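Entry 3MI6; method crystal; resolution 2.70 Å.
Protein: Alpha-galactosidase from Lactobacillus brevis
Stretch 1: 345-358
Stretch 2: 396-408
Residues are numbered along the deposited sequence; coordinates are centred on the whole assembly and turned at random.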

ATOM      1  N   ASN D 345     -26.759 -44.338 -22.736  1.00 72.59           N
ATOM      2  CA  ASN D 345     -27.948 -44.765 -23.464  1.00 79.93           C
ATOM      3  C   ASN D 345     -29.128 -44.820 -22.484  1.00 81.38           C
ATOM      4  O   ASN D 345     -28.921 -44.745 -21.269  1.00 78.09           O
ATOM      5  N   GLU D 346     -30.354 -44.938 -22.996  1.00 81.51           N
ATOM      6  CA  GLU D 346     -31.539 -44.833 -22.141  1.00 80.98           C
ATOM      7  C   GLU D 346     -31.474 -45.702 -20.883  1.00 81.57           C
ATOM      8  O   GLU D 346     -31.718 -45.226 -19.771  1.00 78.07           O
ATOM      9  N   ALA D 347     -31.146 -46.974 -21.075  1.00 82.60           N
ATOM     10  CA  ALA D 347     -31.068 -47.937 -19.986  1.00 80.65           C
ATOM     11  C   ALA D 347     -30.098 -47.501 -18.890  1.00 78.69           C
ATOM     12  O   ALA D 347     -30.401 -47.616 -17.705  1.00 75.61           O
ATOM     13  N   LYS D 348     -28.926 -47.016 -19.287  1.00 78.39           N
ATOM     14  CA  LYS D 348     -27.946 -46.536 -18.323  1.00 73.85           C
ATOM     15  C   LYS D 348     -28.496 -45.357 -17.547  1.00 72.12           C
ATOM     16  O   LYS D 348     -28.268 -45.241 -16.351  1.00 71.48           O
ATOM     17  N   LEU D 349     -29.223 -44.481 -18.232  1.00 74.44           N
ATOM     18  CA  LEU D 349     -29.741 -43.271 -17.594  1.00 76.24           C
ATOM     19  C   LEU D 349     -30.893 -43.584 -16.640  1.00 73.65           C
ATOM     20  O   LEU D 349     -31.138 -42.856 -15.670  1.00 68.41           O
HETATM   21  N   MSE D 350     -31.592 -44.677 -16.916  1.00 73.85           N
HETATM   22  CA  MSE D 350     -32.687 -45.091 -16.061  1.00 71.83           C
HETATM   23  C   MSE D 350     -32.171 -45.514 -14.683  1.00 68.29           C
HETATM   24  O   MSE D 350     -32.785 -45.218 -13.658  1.00 63.80           O
ATOM     25  N   THR D 351     -31.039 -46.206 -14.663  1.00 69.35           N
ATOM     26  CA  THR D 351     -30.426 -46.562 -13.397  1.00 68.71           C
ATOM     27  C   THR D 351     -30.205 -45.291 -12.576  1.00 67.24           C
ATOM     28  O   THR D 351     -30.419 -45.285 -11.365  1.00 69.05           O
ATOM     29  N   ILE D 352     -29.795 -44.214 -13.239  1.00 66.61           N
ATOM     30  CA  ILE D 352     -29.579 -42.945 -12.558  1.00 63.66           C
ATOM     31  C   ILE D 352     -30.898 -42.417 -12.021  1.00 60.15           C
ATOM     32  O   ILE D 352     -31.053 -42.212 -10.820  1.00 59.99           O
ATOM     33  N   VAL D 353     -31.853 -42.218 -12.917  1.00 61.77           N
ATOM     34  CA  VAL D 353     -33.152 -41.679 -12.543  1.00 62.98           C
ATOM     35  C   VAL D 353     -33.756 -42.399 -11.331  1.00 61.08           C
ATOM     36  O   VAL D 353     -34.375 -41.768 -10.475  1.00 55.99           O
ATOM     37  N   ASN D 354     -33.560 -43.715 -11.262  1.00 63.24           N
ATOM     38  CA  ASN D 354     -34.129 -44.539 -10.196  1.00 61.95           C
ATOM     39  C   ASN D 354     -33.440 -44.344  -8.862  1.00 58.48           C
ATOM     40  O   ASN D 354     -34.097 -44.186  -7.832  1.00 55.97           O
ATOM     41  N   GLN D 355     -32.113 -44.374  -8.891  1.00 57.29           N
ATOM     42  CA  GLN D 355     -31.318 -44.060  -7.716  1.00 58.24           C
ATOM     43  C   GLN D 355     -31.578 -42.623  -7.281  1.00 57.28           C
ATOM     44  O   GLN D 355     -31.713 -42.344  -6.089  1.00 55.55           O
ATOM     45  N   ALA D 356     -31.649 -41.712  -8.249  1.00 55.96           N
ATOM     46  CA  ALA D 356     -31.852 -40.302  -7.952  1.00 51.19           C
ATOM     47  C   ALA D 356     -33.069 -40.107  -7.065  1.00 51.38           C
ATOM     48  O   ALA D 356     -33.028 -39.351  -6.094  1.00 50.36           O
ATOM     49  N   LYS D 357     -34.143 -40.804  -7.410  1.00 51.86           N
ATOM     50  CA  LYS D 357     -35.409 -40.722  -6.698  1.00 52.97           C
ATOM     51  C   LYS D 357     -35.289 -41.158  -5.234  1.00 52.21           C
ATOM     52  O   LYS D 357     -35.800 -40.487  -4.342  1.00 48.69           O
ATOM     53  N   ARG D 358     -34.613 -42.275  -4.988  1.00 52.25           N
ATOM     54  CA  ARG D 358     -34.490 -42.801  -3.630  1.00 54.40           C
ATOM     55  C   ARG D 358     -33.719 -41.839  -2.746  1.00 52.57           C
ATOM     56  O   ARG D 358     -33.777 -41.931  -1.524  1.00 55.13           O
ATOM     57  N   GLU D 396     -40.027 -38.960 -25.717  1.00 85.66           N
ATOM     58  CA  GLU D 396     -41.358 -38.992 -25.107  1.00 83.99           C
ATOM     59  C   GLU D 396     -41.489 -40.092 -24.059  1.00 87.20           C
ATOM     60  O   GLU D 396     -42.105 -39.901 -23.010  1.00 85.49           O
ATOM     61  N   HIS D 397     -40.897 -41.244 -24.351  1.00 88.46           N
ATOM     62  CA  HIS D 397     -40.931 -42.375 -23.441  1.00 89.11           C
ATOM     63  C   HIS D 397     -40.123 -42.106 -22.177  1.00 84.95           C
ATOM     64  O   HIS D 397     -40.636 -42.216 -21.066  1.00 85.33           O
ATOM     65  N   PHE D 398     -38.855 -41.754 -22.359  1.00 84.79           N
ATOM     66  CA  PHE D 398     -37.922 -41.556 -21.250  1.00 82.62           C
ATOM     67  C   PHE D 398     -38.414 -40.523 -20.246  1.00 78.21           C
ATOM     68  O   PHE D 398     -38.121 -40.620 -19.059  1.00 75.11           O
ATOM     69  N   SER D 399     -39.158 -39.535 -20.731  1.00 79.25           N
ATOM     70  CA  SER D 399     -39.717 -38.509 -19.866  1.00 70.97           C
ATOM     71  C   SER D 399     -40.943 -39.061 -19.173  1.00 72.78           C
ATOM     72  O   SER D 399     -41.216 -38.744 -18.022  1.00 71.33           O
ATOM     73  N   GLN D 400     -41.689 -39.895 -19.881  1.00 79.11           N
ATOM     74  CA  GLN D 400     -42.845 -40.546 -19.290  1.00 80.84           C
ATOM     75  C   GLN D 400     -42.386 -41.331 -18.072  1.00 75.65           C
ATOM     76  O   GLN D 400     -42.995 -41.259 -17.015  1.00 74.69           O
ATOM     77  N   ALA D 401     -41.297 -42.072 -18.222  1.00 73.99           N
ATOM     78  CA  ALA D 401     -40.716 -42.787 -17.095  1.00 75.26           C
ATOM     79  C   ALA D 401     -40.371 -41.821 -15.961  1.00 74.43           C
ATOM     80  O   ALA D 401     -40.841 -41.984 -14.832  1.00 74.74           O
ATOM     81  N   VAL D 402     -39.560 -40.812 -16.270  1.00 72.15           N
ATOM     82  CA  VAL D 402     -39.176 -39.800 -15.293  1.00 66.07           C
ATOM     83  C   VAL D 402     -40.383 -39.255 -14.536  1.00 65.26           C
ATOM     84  O   VAL D 402     -40.368 -39.166 -13.314  1.00 66.93           O
ATOM     85  N   HIS D 403     -41.435 -38.903 -15.263  1.00 64.64           N
ATOM     86  CA  HIS D 403     -42.624 -38.324 -14.653  1.00 64.86           C
ATOM     87  C   HIS D 403     -43.426 -39.305 -13.789  1.00 68.87           C
ATOM     88  O   HIS D 403     -44.009 -38.907 -12.775  1.00 67.72           O
ATOM     89  N   GLN D 404     -43.483 -40.573 -14.199  1.00 71.62           N
ATOM     90  CA  GLN D 404     -44.251 -41.577 -13.463  1.00 73.83           C
ATOM     91  C   GLN D 404     -43.577 -41.807 -12.134  1.00 72.28           C
ATOM     92  O   GLN D 404     -44.179 -42.332 -11.199  1.00 73.54           O
ATOM     93  N   GLN D 405     -42.314 -41.394 -12.074  1.00 70.68           N
ATOM     94  CA  GLN D 405     -41.517 -41.409 -10.856  1.00 68.36           C
ATOM     95  C   GLN D 405     -41.765 -40.186  -9.958  1.00 65.01           C
ATOM     96  O   GLN D 405     -41.143 -40.050  -8.912  1.00 65.36           O
ATOM     97  N   GLY D 406     -42.676 -39.306 -10.364  1.00 64.86           N
ATOM     98  CA  GLY D 406     -42.994 -38.116  -9.595  1.00 60.59           C
ATOM     99  C   GLY D 406     -41.934 -37.034  -9.710  1.00 60.05           C
ATOM    100  O   GLY D 406     -41.914 -36.074  -8.924  1.00 58.30           O
HETATM  101  N   MSE D 407     -41.057 -37.188 -10.700  1.00 56.77           N
HETATM  102  CA  MSE D 407     -39.962 -36.260 -10.923  1.00 53.19           C
HETATM  103  C   MSE D 407     -40.169 -35.332 -12.114  1.00 52.73           C
HETATM  104  O   MSE D 407     -41.083 -35.515 -12.908  1.00 55.07           O
ATOM    105  N   LYS D 408     -39.316 -34.320 -12.219  1.00 50.41           N
ATOM    106  CA  LYS D 408     -39.385 -33.373 -13.323  1.00 46.42           C
ATOM    107  C   LYS D 408     -38.337 -33.736 -14.349  1.00 45.00           C
ATOM    108  O   LYS D 408     -37.382 -34.422 -14.037  1.00 45.39           O
TER

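Two helices that run nearly parallel within one chain can pack by lodging a single large side chain among several smaller partners, and this alpha-galactosidase offers a compact example. Helices 346-358 and 396-404 cross at -16° with their axes 10.6 Å apart, a gap that side chains must fill. Phe398, chi1 t, does much of this work: its ring is a knob in the hole formed by Glu346, Leu349, Met350 and Val353. Leu349 (m) points toward the other helix and places CB 4.0 Å from Phe398 CZ, while Val353 (t) brings CG2 within 4.1 Å of Phe398 CZ and 4.0 Å of Val402 CG2.

Two selenomethionines complete the apolar contact. Met350 leaves its backbone sideways, but its t, p, p conformation carries CE to 3.4 Å from Phe398 CD1, at the ring edge, and to 3.6 Å from Ala401 CB; its SE lies 5.2 Å from the ring centroid. Beyond the second helix, Gly406 adopts positive phi in a Schellman motif, and the chain then presents Met407 (m, t, m) toward the first helix. Met407 CE lies 3.1 Å from Val353 O, 3.3 Å from Val353 CG1 and 3.7 Å from Lys357 CB.

Polar groups border this apolar centre. Lys357 (t, p, t, t) points toward the second stretch and reaches across just beyond the helix end, where Lys357 NZ donates a hydrogen bond to Gln405 O at 3.1 Å, the sole hydrogen bond between the stretches. Gln405 (chi1 m, chi2 m) points toward the first helix, whereas Asn354 (chi1 m) points away at CB and its end comes nearer; Asn354 ND2 and Gln405 NE2 are 2.8 Å apart, yet two donors cannot bond in this arrangement. Toward the other end, Glu346 (chi1 t) swings its carboxylate inward: OE2 lies 3.5 Å from Phe398 CB and 3.4 Å from His397 ND1, but the poor angle to the imidazole rules out a hydrogen bond. Proximity alone does not make a hydrogen bond.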

ATOM      1  CB  ASN D 345     -27.720 -46.114 -24.172  1.00 81.29           C
ATOM      2  CG  ASN D 345     -27.224 -47.215 -23.227  1.00 79.99           C
ATOM      3  OD1 ASN D 345     -27.674 -47.324 -22.084  1.00 79.46           O
ATOM      4  ND2 ASN D 345     -26.302 -48.048 -23.718  1.00 69.59           N
ATOM      5  CB  GLU D 346     -32.816 -45.150 -22.917  1.00 80.37           C
ATOM      6  CG  GLU D 346     -33.991 -45.422 -21.998  1.00 82.57           C
ATOM      7  CD  GLU D 346     -35.304 -44.899 -22.537  1.00 85.83           C
ATOM      8  OE1 GLU D 346     -35.421 -44.720 -23.767  1.00 86.16           O
ATOM      9  OE2 GLU D 346     -36.225 -44.671 -21.721  1.00 86.36           O
ATOM     10  CB  ALA D 347     -30.669 -49.294 -20.527  1.00 85.00           C
ATOM     11  CB  LYS D 348     -26.638 -46.135 -19.012  1.00 74.19           C
ATOM     12  CG  LYS D 348     -25.644 -45.392 -18.113  1.00 69.70           C
ATOM     13  CD  LYS D 348     -25.153 -46.252 -16.965  1.00 66.66           C
ATOM     14  CE  LYS D 348     -24.178 -45.480 -16.085  1.00 70.95           C
ATOM     15  NZ  LYS D 348     -23.544 -46.313 -15.014  1.00 67.68           N
ATOM     16  CB  LEU D 349     -30.166 -42.223 -18.634  1.00 74.30           C
ATOM     17  CG  LEU D 349     -29.062 -41.352 -19.254  1.00 69.58           C
ATOM     18  CD1 LEU D 349     -29.688 -40.326 -20.163  1.00 64.44           C
ATOM     19  CD2 LEU D 349     -28.180 -40.664 -18.200  1.00 66.88           C
HETATM   20  CB  MSE D 350     -33.487 -46.214 -16.719  1.00 75.94           C
HETATM   21  CG  MSE D 350     -34.921 -46.239 -16.255  1.00 80.39           C
HETATM   22 SE   MSE D 350     -35.742 -44.491 -16.545  1.00 95.24          SE
HETATM   23  CE  MSE D 350     -36.256 -44.744 -18.422  1.00 89.18           C
ATOM     24  CB  THR D 351     -29.097 -47.354 -13.575  1.00 70.31           C
ATOM     25  OG1 THR D 351     -28.073 -46.497 -14.097  1.00 69.24           O
ATOM     26  CG2 THR D 351     -29.292 -48.545 -14.505  1.00 70.10           C
ATOM     27  CB  ILE D 352     -28.911 -41.887 -13.485  1.00 64.06           C
ATOM     28  CG1 ILE D 352     -27.506 -42.339 -13.889  1.00 66.27           C
ATOM     29  CG2 ILE D 352     -28.832 -40.515 -12.802  1.00 55.16           C
ATOM     30  CD1 ILE D 352     -26.662 -41.251 -14.528  1.00 61.62           C
ATOM     31  CB  VAL D 353     -34.138 -41.702 -13.743  1.00 59.87           C
ATOM     32  CG1 VAL D 353     -35.575 -41.627 -13.267  1.00 60.59           C
ATOM     33  CG2 VAL D 353     -33.835 -40.567 -14.700  1.00 57.61           C
ATOM     34  CB  ASN D 354     -34.091 -46.018 -10.575  1.00 63.17           C
ATOM     35  CG  ASN D 354     -35.328 -46.455 -11.324  1.00 64.29           C
ATOM     36  OD1 ASN D 354     -35.290 -47.414 -12.099  1.00 69.05           O
ATOM     37  ND2 ASN D 354     -36.439 -45.754 -11.097  1.00 58.93           N
ATOM     38  CB  GLN D 355     -29.828 -44.250  -8.001  1.00 59.61           C
ATOM     39  CG  GLN D 355     -28.918 -43.843  -6.847  1.00 56.48           C
ATOM     40  CD  GLN D 355     -29.039 -44.778  -5.660  1.00 57.08           C
ATOM     41  OE1 GLN D 355     -28.212 -45.667  -5.471  1.00 57.21           O
ATOM     42  NE2 GLN D 355     -30.072 -44.582  -4.857  1.00 55.05           N
ATOM     43  CB  ALA D 356     -32.003 -39.520  -9.222  1.00 53.53           C
ATOM     44  CB  LYS D 357     -36.458 -41.558  -7.444  1.00 56.16           C
ATOM     45  CG  LYS D 357     -37.673 -41.992  -6.635  1.00 63.65           C
ATOM     46  CD  LYS D 357     -38.787 -40.952  -6.610  1.00 67.17           C
ATOM     47  CE  LYS D 357     -40.114 -41.600  -6.177  1.00 72.57           C
ATOM     48  NZ  LYS D 357     -41.201 -40.600  -5.894  1.00 77.72           N
ATOM     49  CB  ARG D 358     -33.819 -44.181  -3.619  1.00 57.41           C
ATOM     50  CG  ARG D 358     -34.629 -45.270  -4.318  1.00 58.03           C
ATOM     51  CD  ARG D 358     -33.831 -46.561  -4.491  1.00 62.58           C
ATOM     52  NE  ARG D 358     -34.153 -47.223  -5.757  1.00 68.44           N
ATOM     53  CZ  ARG D 358     -33.258 -47.828  -6.540  1.00 72.56           C
ATOM     54  NH1 ARG D 358     -31.972 -47.860  -6.181  1.00 65.77           N
ATOM     55  NH2 ARG D 358     -33.645 -48.399  -7.683  1.00 68.75           N
ATOM     56  CB  GLU D 396     -42.431 -39.167 -26.180  1.00 83.29           C
ATOM     57  CG  GLU D 396     -41.915 -39.798 -27.469  1.00 89.90           C
ATOM     58  CD  GLU D 396     -41.297 -38.778 -28.418  1.00 89.40           C
ATOM     59  OE1 GLU D 396     -42.051 -38.215 -29.241  1.00 85.15           O
ATOM     60  OE2 GLU D 396     -40.067 -38.539 -28.344  1.00 86.27           O
ATOM     61  CB  HIS D 397     -40.421 -43.639 -24.141  1.00 91.83           C
ATOM     62  CG  HIS D 397     -40.175 -44.786 -23.211  1.00 92.97           C
ATOM     63  ND1 HIS D 397     -39.087 -45.623 -23.335  1.00 90.49           N
ATOM     64  CD2 HIS D 397     -40.867 -45.224 -22.132  1.00 93.62           C
ATOM     65  CE1 HIS D 397     -39.124 -46.532 -22.379  1.00 93.23           C
ATOM     66  NE2 HIS D 397     -40.194 -46.311 -21.634  1.00 93.91           N
ATOM     67  CB  PHE D 398     -36.549 -41.155 -21.792  1.00 80.68           C
ATOM     68  CG  PHE D 398     -35.539 -40.831 -20.732  1.00 77.82           C
ATOM     69  CD1 PHE D 398     -35.190 -41.769 -19.776  1.00 80.31           C
ATOM     70  CD2 PHE D 398     -34.908 -39.597 -20.711  1.00 76.53           C
ATOM     71  CE1 PHE D 398     -34.240 -41.478 -18.804  1.00 76.08           C
ATOM     72  CE2 PHE D 398     -33.955 -39.298 -19.742  1.00 71.92           C
ATOM     73  CZ  PHE D 398     -33.623 -40.245 -18.787  1.00 70.93           C
ATOM     74  CB  SER D 399     -40.087 -37.261 -20.665  1.00 68.53           C
ATOM     75  OG  SER D 399     -41.371 -37.393 -21.238  1.00 74.11           O
ATOM     76  CB  GLN D 400     -43.522 -41.465 -20.308  1.00 89.15           C
ATOM     77  CG  GLN D 400     -44.925 -41.928 -19.933  1.00 92.40           C
ATOM     78  CD  GLN D 400     -45.720 -42.395 -21.148  1.00 99.52           C
ATOM     79  OE1 GLN D 400     -46.482 -43.366 -21.076  1.00 98.88           O
ATOM     80  NE2 GLN D 400     -45.535 -41.707 -22.276  1.00 94.82           N
ATOM     81  CB  ALA D 401     -39.485 -43.556 -17.530  1.00 78.86           C
ATOM     82  CB  VAL D 402     -38.402 -38.638 -15.959  1.00 64.80           C
ATOM     83  CG1 VAL D 402     -38.205 -37.493 -14.987  1.00 56.72           C
ATOM     84  CG2 VAL D 402     -37.061 -39.125 -16.477  1.00 67.53           C
ATOM     85  CB  HIS D 403     -43.535 -37.727 -15.727  1.00 66.94           C
ATOM     86  CG  HIS D 403     -43.028 -36.450 -16.313  1.00 62.18           C
ATOM     87  ND1 HIS D 403     -43.264 -35.223 -15.736  1.00 64.58           N
ATOM     88  CD2 HIS D 403     -42.313 -36.207 -17.434  1.00 63.10           C
ATOM     89  CE1 HIS D 403     -42.708 -34.278 -16.470  1.00 60.98           C
ATOM     90  NE2 HIS D 403     -42.123 -34.849 -17.506  1.00 61.18           N
ATOM     91  CB  GLN D 404     -44.349 -42.891 -14.236  1.00 78.04           C
ATOM     92  CG  GLN D 404     -45.604 -43.028 -15.085  1.00 81.69           C
ATOM     93  CD  GLN D 404     -45.534 -44.222 -16.023  1.00 92.84           C
ATOM     94  OE1 GLN D 404     -46.158 -44.231 -17.090  1.00 91.65           O
ATOM     95  NE2 GLN D 404     -44.759 -45.238 -15.632  1.00 91.01           N
ATOM     96  CB  GLN D 405     -40.032 -41.511 -11.215  1.00 66.51           C
ATOM     97  CG  GLN D 405     -39.576 -42.909 -11.597  1.00 65.93           C
ATOM     98  CD  GLN D 405     -39.665 -43.864 -10.420  1.00 75.20           C
ATOM     99  OE1 GLN D 405     -40.762 -44.205  -9.965  1.00 75.67           O
ATOM    100  NE2 GLN D 405     -38.507 -44.287  -9.905  1.00 70.80           N
HETATM  101  CB  MSE D 407     -38.666 -37.025 -11.098  1.00 55.52           C
HETATM  102  CG  MSE D 407     -38.042 -37.449  -9.792  1.00 54.54           C
HETATM  103 SE   MSE D 407     -36.299 -38.234 -10.130  1.00 75.90          SE
HETATM  104  CE  MSE D 407     -36.858 -39.967 -10.781  1.00 68.19           C
ATOM    105  CB  LYS D 408     -39.164 -31.951 -12.830  1.00 42.70           C
ATOM    106  CG  LYS D 408     -40.352 -31.362 -12.105  1.00 43.23           C
ATOM    107  CD  LYS D 408     -40.004 -30.020 -11.483  1.00 40.01           C
ATOM    108  CE  LYS D 408     -41.234 -29.297 -10.955  1.00 38.45           C
ATOM    109  NZ  LYS D 408     -40.854 -27.963 -10.404  1.00 40.83           N
TER